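Local coordinates for Na-K-Cl cotransporter (Methanosarcina acetivorans, PDB 3G40), which probably moves chloride together with cations across the membrane as an SLC12-family symporter, the part given being its cytoplasmic C-terminal domain, at the interface of chains A and B. Numbering follows the deposited sequence. Chains: chain A/B, Na-K-Cl cotransporter.

The interface of chains A and B. Residues chain A 147, 149-150, 266, 269; chain B 29, 31.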
loop_
_atom_site.group_PDB
_atom_site.type_symbol
_atom_site.label_atom_id
_atom_site.label_comp_id
_atom_site.label_asym_id
_atom_site.label_seq_id
_atom_site.Cartn_x
_atom_site.Cartn_y
_atom_site.Cartn_z
ATOM N N HIS A 147 7.783 -5.246 1.235
ATOM C CA HIS A 147 8.216 -5.638 -0.099
ATOM C C HIS A 147 7.974 -4.502 -1.084
ATOM O O HIS A 147 6.872 -3.954 -1.137
ATOM C CB HIS A 147 7.497 -6.906 -0.564
ATOM C CG HIS A 147 8.132 -7.535 -1.761
ATOM N ND1 HIS A 147 7.915 -7.074 -3.041
ATOM C CD2 HIS A 147 9.021 -8.549 -1.872
ATOM C CE1 HIS A 147 8.623 -7.795 -3.891
ATOM N NE2 HIS A 147 9.306 -8.695 -3.205
ATOM N N GLN A 149 7.549 -4.261 -4.217
ATOM C CA GLN A 149 6.535 -4.431 -5.261
ATOM C C GLN A 149 5.185 -4.841 -4.679
ATOM O O GLN A 149 4.156 -4.258 -5.012
ATOM C CB GLN A 149 6.972 -5.479 -6.290
ATOM C CG GLN A 149 7.989 -4.979 -7.306
ATOM C CD GLN A 149 9.409 -5.006 -6.781
ATOM O OE1 GLN A 149 9.881 -6.029 -6.284
ATOM N NE2 GLN A 149 10.105 -3.880 -6.903
ATOM N N ALA A 150 5.194 -5.870 -3.839
ATOM C CA ALA A 150 3.952 -6.435 -3.312
ATOM C C ALA A 150 3.343 -5.608 -2.181
ATOM O O ALA A 150 2.148 -5.717 -1.923
ATOM C CB ALA A 150 4.170 -7.871 -2.842
ATOM N N GLU A 266 12.840 -11.073 0.355
ATOM C CA GLU A 266 13.060 -11.210 -1.079
ATOM C C GLU A 266 12.631 -12.585 -1.572
ATOM O O GLU A 266 12.027 -12.708 -2.634
ATOM C CB GLU A 266 14.531 -10.984 -1.411
ATOM C CG GLU A 266 14.977 -9.545 -1.231
ATOM C CD GLU A 266 16.477 -9.422 -1.064
ATOM O OE1 GLU A 266 17.180 -10.448 -1.198
ATOM O OE2 GLU A 266 16.952 -8.298 -0.794
ATOM N N GLY A 269 8.798 -12.905 -1.529
ATOM C CA GLY A 269 8.107 -12.139 -2.547
ATOM C C GLY A 269 6.966 -11.353 -1.926
ATOM O O GLY A 269 6.058 -10.899 -2.625
ATOM N N ASP B 29 5.243 -9.138 -13.693
ATOM C CA ASP B 29 5.698 -9.524 -12.363
ATOM C C ASP B 29 4.489 -9.576 -11.439
ATOM O O ASP B 29 3.882 -8.539 -11.167
ATOM C CB ASP B 29 6.716 -8.488 -11.850
ATOM C CG ASP B 29 7.139 -8.732 -10.399
ATOM O OD1 ASP B 29 6.783 -9.784 -9.837
ATOM O OD2 ASP B 29 7.834 -7.864 -9.819
ATOM N N ARG B 31 4.195 -9.946 -8.323
ATOM C CA ARG B 31 4.356 -9.205 -7.073
ATOM C C ARG B 31 3.882 -7.758 -7.216
ATOM O O ARG B 31 3.275 -7.206 -6.297
ATOM C CB ARG B 31 5.813 -9.233 -6.613
ATOM C CG ARG B 31 6.343 -10.636 -6.315
ATOM C CD ARG B 31 7.858 -10.616 -6.356
ATOM N NE ARG B 31 8.433 -11.952 -6.269
ATOM C CZ ARG B 31 9.655 -12.257 -6.688
ATOM N NH1 ARG B 31 10.421 -11.319 -7.233
ATOM N NH2 ARG B 31 10.108 -13.498 -6.573
#
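The N-terminal turn of helix 30-44 in chain B meets a loop of chain A that follows strand 140-145, and B:Arg31 lies against A:His147, A:Gln149, A:Ala150 and A:Gly269. The patch is a worked example of how the aliphatic stem of an arginine can do much of the work at an interface, with the loop it touches shaped from within. That stem runs extended from CG to NE and crosses A:His147 at about a right angle, its CD 3.8 Å from the imidazole CE1, while the ring and guanidinium planes stand 60° apart. The contact is thus made by methylenes rather than by a guanidinium stacked on the ring. One carbon nearer the backbone, CG passes 3.7 Å from the carbonyl O of A:Gly269, an oxygen that also sits over the centre of one face of the imidazole. The backbone joins in as well, the carbonyl O of B:Arg31 lying 3.6 Å from CB of A:Ala150. The ring is fixed from its own chain: ND1 of A:His147 accepts hydrogen bonds from the backbone N of A:Gln149 and the backbone N of A:Ala150, each at 3.1 Å, the second almost straight (178° at H), although both donors are tilted from the ring plane. A chi1 of -166°, which sets CG opposite the backbone N, swings the ring back over the following residues, with ND1 facing their amides and CE1 facing chain B. Replacing the histidine with an alanine would probably leave two loop amides without their acceptor and open a gap beside the B:Arg31 stem. A:Gln149 bends at chi2; its CB rests 3.9 Å from CB of B:Arg31, and its CG lies 3.8 Å from OD2 of the B:Asp29 carboxylate, a van der Waals contact. The other oxygen of that carboxylate, OD1, takes the backbone N-H of B:Arg31 from above its plane, capping the start of the helix. Repeated by the two-fold symmetry, this small patch of van der Waals contact helps join the two cytoplasmic domains in the crystal, a pairing that may reflect self-association of the transporter.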